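Local structure of conserved hypothetical protein (Caulobacter vibrioides, 1XFJ) at residues 225-228 / 234-237; 228-231 / 237-240. The protein probably acts as a purine nucleoside phosphorylase of the YfiH/LACC1 family, splitting inosine and methylthioadenosine with phosphate, and may also deaminate adenosine. All blocks are in the same frame, centred on the assembly; numbering follows the deposited sequence.

Interaction 1: 225-228 / 234-237; sequences VGRD and EWFF. With ACT (acetate ion), chain B.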
loop_
_atom_site.group_PDB
_atom_site.type_symbol
_atom_site.label_atom_id
_atom_site.label_comp_id
_atom_site.label_asym_id
_atom_site.label_seq_id
_atom_site.Cartn_x
_atom_site.Cartn_y
_atom_site.Cartn_z
ATOM N N VAL A 225 7.767 6.022 5.278
ATOM C CA VAL A 225 7.787 5.888 6.732
ATOM C C VAL A 225 9.017 5.135 7.234
ATOM O O VAL A 225 9.281 5.090 8.435
ATOM C CB VAL A 225 6.511 5.190 7.250
ATOM C CG1 VAL A 225 5.290 6.014 6.869
ATOM C CG2 VAL A 225 6.411 3.784 6.681
ATOM N N GLY A 226 9.758 4.535 6.309
ATOM C CA GLY A 226 10.972 3.830 6.679
ATOM C C GLY A 226 10.843 2.599 7.558
ATOM O O GLY A 226 11.659 2.395 8.459
ATOM N N ARG A 227 9.825 1.783 7.313
ATOM C CA ARG A 227 9.635 0.553 8.076
ATOM C C ARG A 227 9.760 -0.606 7.085
ATOM O O ARG A 227 9.120 -0.599 6.032
ATOM C CB ARG A 227 8.259 0.543 8.760
ATOM C CG ARG A 227 8.067 1.657 9.794
ATOM C CD ARG A 227 9.083 1.547 10.930
ATOM N NE ARG A 227 8.838 0.378 11.773
ATOM C CZ ARG A 227 7.940 0.331 12.753
ATOM N NH1 ARG A 227 7.192 1.392 13.030
ATOM N NH2 ARG A 227 7.781 -0.784 13.453
ATOM N N ASP A 228 10.596 -1.587 7.426
ATOM C CA ASP A 228 10.869 -2.746 6.569
ATOM C C ASP A 228 10.032 -3.961 6.977
ATOM O O ASP A 228 10.281 -4.574 8.013
ATOM C CB ASP A 228 12.358 -3.095 6.668
ATOM C CG ASP A 228 12.816 -4.070 5.599
ATOM O OD1 ASP A 228 12.003 -4.885 5.127
ATOM O OD2 ASP A 228 14.013 -4.025 5.246
ATOM N N GLU A 234 8.144 -8.648 14.019
ATOM C CA GLU A 234 7.376 -8.283 15.205
ATOM C C GLU A 234 6.135 -7.484 14.816
ATOM O O GLU A 234 5.072 -7.622 15.427
ATOM C CB GLU A 234 8.244 -7.432 16.139
ATOM C CG GLU A 234 7.506 -6.842 17.343
ATOM C CD GLU A 234 8.343 -5.825 18.109
ATOM O OE1 GLU A 234 9.541 -5.671 17.789
ATOM O OE2 GLU A 234 7.803 -5.179 19.038
ATOM N N TRP A 235 6.280 -6.662 13.782
ATOM C CA TRP A 235 5.197 -5.793 13.344
ATOM C C TRP A 235 4.575 -6.036 11.976
ATOM O O TRP A 235 3.449 -5.605 11.738
ATOM C CB TRP A 235 5.671 -4.338 13.386
ATOM C CG TRP A 235 6.103 -3.885 14.733
ATOM C CD1 TRP A 235 7.383 -3.686 15.166
ATOM C CD2 TRP A 235 5.251 -3.577 15.837
ATOM N NE1 TRP A 235 7.380 -3.268 16.478
ATOM C CE2 TRP A 235 6.083 -3.194 16.914
ATOM C CE3 TRP A 235 3.863 -3.586 16.023
ATOM C CZ2 TRP A 235 5.571 -2.824 18.159
ATOM C CZ3 TRP A 235 3.354 -3.217 17.264
ATOM C CH2 TRP A 235 4.208 -2.841 18.315
ATOM N N PHE A 236 5.279 -6.713 11.076
ATOM C CA PHE A 236 4.731 -6.887 9.732
ATOM C C PHE A 236 4.775 -8.274 9.112
ATOM O O PHE A 236 5.671 -9.069 9.397
ATOM C CB PHE A 236 5.445 -5.924 8.777
ATOM C CG PHE A 236 5.486 -4.504 9.267
ATOM C CD1 PHE A 236 4.316 -3.753 9.370
ATOM C CD2 PHE A 236 6.689 -3.926 9.658
ATOM C CE1 PHE A 236 4.345 -2.444 9.857
ATOM C CE2 PHE A 236 6.732 -2.618 10.148
ATOM C CZ PHE A 236 5.557 -1.878 10.247
ATOM N N PHE A 237 3.783 -8.549 8.265
ATOM C CA PHE A 237 3.716 -9.801 7.519
ATOM C C PHE A 237 4.688 -9.543 6.368
ATOM O O PHE A 237 4.938 -8.385 6.022
ATOM C CB PHE A 237 2.323 -10.025 6.924
ATOM C CG PHE A 237 1.242 -10.260 7.940
ATOM C CD1 PHE A 237 1.325 -11.320 8.836
ATOM C CD2 PHE A 237 0.122 -9.437 7.977
ATOM C CE1 PHE A 237 0.303 -11.556 9.756
ATOM C CE2 PHE A 237 -0.902 -9.663 8.890
ATOM C CZ PHE A 237 -0.811 -10.726 9.782
HETATM C C ACT B . 4.695 0.856 15.516
HETATM O O ACT B . 5.779 0.276 15.769
HETATM O OXT ACT B . 4.505 2.035 15.067
HETATM C CH3 ACT B . 3.436 0.053 15.773
#

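Interaction 2: 228-231 / 237-240; sequences DTRA and FSNR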
loop_
_atom_site.group_PDB
_atom_site.type_symbol
_atom_site.label_atom_id
_atom_site.label_comp_id
_atom_site.label_asym_id
_atom_site.label_seq_id
_atom_site.Cartn_x
_atom_site.Cartn_y
_atom_site.Cartn_z
ATOM N N ASP A 228 10.596 -1.587 7.426
ATOM C CA ASP A 228 10.869 -2.746 6.569
ATOM C C ASP A 228 10.032 -3.961 6.977
ATOM O O ASP A 228 10.281 -4.574 8.013
ATOM C CB ASP A 228 12.358 -3.095 6.668
ATOM C CG ASP A 228 12.816 -4.070 5.599
ATOM O OD1 ASP A 228 12.003 -4.885 5.127
ATOM O OD2 ASP A 228 14.013 -4.025 5.246
ATOM N N THR A 229 9.057 -4.316 6.148
ATOM C CA THR A 229 8.177 -5.446 6.437
ATOM C C THR A 229 8.913 -6.769 6.633
ATOM O O THR A 229 8.603 -7.535 7.548
ATOM C CB THR A 229 7.145 -5.634 5.311
ATOM O OG1 THR A 229 7.822 -5.687 4.050
ATOM C CG2 THR A 229 6.150 -4.482 5.305
ATOM N N ARG A 230 9.886 -7.038 5.771
ATOM C CA ARG A 230 10.641 -8.283 5.848
ATOM C C ARG A 230 11.511 -8.374 7.092
ATOM O O ARG A 230 11.627 -9.437 7.705
ATOM C CB ARG A 230 11.515 -8.436 4.599
ATOM C CG ARG A 230 12.318 -9.733 4.533
ATOM C CD ARG A 230 13.679 -9.590 5.198
ATOM N NE ARG A 230 14.482 -10.806 5.077
ATOM C CZ ARG A 230 14.343 -11.880 5.849
ATOM N NH1 ARG A 230 13.430 -11.898 6.812
ATOM N NH2 ARG A 230 15.117 -12.940 5.656
ATOM N N ALA A 231 12.113 -7.252 7.466
ATOM C CA ALA A 231 13.004 -7.207 8.616
ATOM C C ALA A 231 12.319 -7.189 9.979
ATOM O O ALA A 231 12.850 -7.743 10.940
ATOM C CB ALA A 231 13.928 -6.006 8.495
ATOM N N PHE A 237 3.783 -8.549 8.265
ATOM C CA PHE A 237 3.716 -9.801 7.519
ATOM C C PHE A 237 4.688 -9.543 6.368
ATOM O O PHE A 237 4.938 -8.385 6.022
ATOM C CB PHE A 237 2.323 -10.025 6.924
ATOM C CG PHE A 237 1.242 -10.260 7.940
ATOM C CD1 PHE A 237 1.325 -11.320 8.836
ATOM C CD2 PHE A 237 0.122 -9.437 7.977
ATOM C CE1 PHE A 237 0.303 -11.556 9.756
ATOM C CE2 PHE A 237 -0.902 -9.663 8.890
ATOM C CZ PHE A 237 -0.811 -10.726 9.782
ATOM N N SER A 238 5.220 -10.600 5.768
ATOM C CA SER A 238 6.162 -10.442 4.660
ATOM C C SER A 238 6.150 -11.634 3.710
ATOM O O SER A 238 6.440 -12.763 4.114
ATOM C CB SER A 238 7.580 -10.246 5.199
ATOM O OG SER A 238 8.530 -10.253 4.143
ATOM N N ASN A 239 5.813 -11.379 2.449
ATOM C CA ASN A 239 5.781 -12.430 1.438
ATOM C C ASN A 239 7.172 -13.042 1.264
ATOM O O ASN A 239 7.317 -14.262 1.120
ATOM C CB ASN A 239 5.280 -11.853 0.107
ATOM C CG ASN A 239 5.447 -12.819 -1.057
ATOM O OD1 ASN A 239 4.986 -13.959 -1.013
ATOM N ND2 ASN A 239 6.108 -12.357 -2.109
ATOM N N ARG A 240 8.202 -12.202 1.292
ATOM C CA ARG A 240 9.561 -12.708 1.127
ATOM C C ARG A 240 9.953 -13.594 2.301
ATOM O O ARG A 240 10.563 -14.646 2.118
ATOM C CB ARG A 240 10.555 -11.550 0.972
ATOM C CG ARG A 240 12.007 -11.984 0.759
ATOM C CD ARG A 240 12.138 -13.054 -0.329
ATOM N NE ARG A 240 11.616 -12.633 -1.630
ATOM C CZ ARG A 240 12.247 -11.823 -2.475
ATOM N NH1 ARG A 240 13.441 -11.330 -2.172
ATOM N NH2 ARG A 240 11.683 -11.510 -3.636
#

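Interaction 1: 225-228 / 234-237
Arg227 crosses Phe236 at about a right angle and brings the edge of its guanidinium to Trp235 CD1, both segments belonging to the loop between strand 221-224 and helix 239-244. The contact begins at Arg227 CB, which lies 3.8 Å from Phe236 CE2. Bends at chi2 (-61°) and chi3 then turn the guanidinium so that a corner of the Phe236 ring, CZ and CE2, stands over one of its faces, near the rim; with the planes 66° apart this is not a stack. Arg227 NE comes 4.0 Å from Phe236 CE2 and forms a salt bridge with Glu232. NH2 makes the closest approach between the segments, 3.4 Å from Arg227 NH2 to Trp235 CD1; any cation-pi attraction here is long and weak. Arg227 NH2 also donates to acetate O at 3.2 Å, while NH1 adds weak bonds to both oxygens. The same acetate O sits 3.7 Å above the centre of the Trp235 ring, with Glu234 CG over the opposite face. Arginine suits the place because its CB can touch an aromatic ring while its flat end serves several acceptors. Glu232 and the acetate together probably fix the guanidinium's rotation, and the acetate, probably from the crystallisation liquor, marks where a small anion can sit between Arg227 and Trp235.

Interaction 2: 228-231 / 237-240
The flat group of Phe237 that faces Thr229 is its peptide carbonyl, not its phenyl ring: Phe237 O lies 3.6 Å from Thr229 CB, while the ring packs against Arg27 and Leu253. The carbonyl oxygen therefore meets aliphatic carbon, and Phe237 O is buried without a polar partner. The contact includes a helix N-cap. Ser238 precedes helix 239-244, and its OG accepts from the backbone N of Arg241, a role that suits serine's short hydroxyl side chain. With OG anti to its own backbone N (chi1 173°), the hydroxyl also meets the other segment, Ser238 OG lying 3.4 Å from Arg230 CA and 3.5 Å from Arg230 CB. Asp113 ties the two sides together: its OD1 is hydrogen-bonded to both Thr229 OG1 and Ser238 OG, and its OD2 takes the backbone N of Arg240. Threonine fits here because its hydroxyl reaches Asp113 while its carbon skeleton packs on the Phe237 carbonyl and Leu253. Further out, the two arginines meet only through aliphatic carbons, and Arg240 NH1 turns to the carbonyl of Glu173. At the helix-like turn 229-231, the Asp228 carboxylate is held by Gly168 N on OD1 and Ser171 OG on OD2; Asp228 OD1 adds weak bonds from Arg230 N at 3.1 Å and Ala231 N at 3.3 Å.

Overall arrangement
Leaving strand 221-224, an edge strand of the six-stranded sheet, the chain passes through 225-228 and 228-231, turns, and returns through 234-237 into 237-240 and helix 239-244. Interaction 1 closes the loop around residues 229-233 and interaction 2 the loop around 232-236, so the two closures overlap and cross rather than nest. They share Asp228 and Phe237, their centres lie about 7 Å apart, and Phe236 CB packs 3.6 Å from Thr229 CA where they meet. Interaction 1 backs on Val9 of strand 8-9, and both reach Leu253 of strand 253-259. Together they join the loop after strand 221-224 to these two strands of the five-stranded sheet and to the start of helix 239-244.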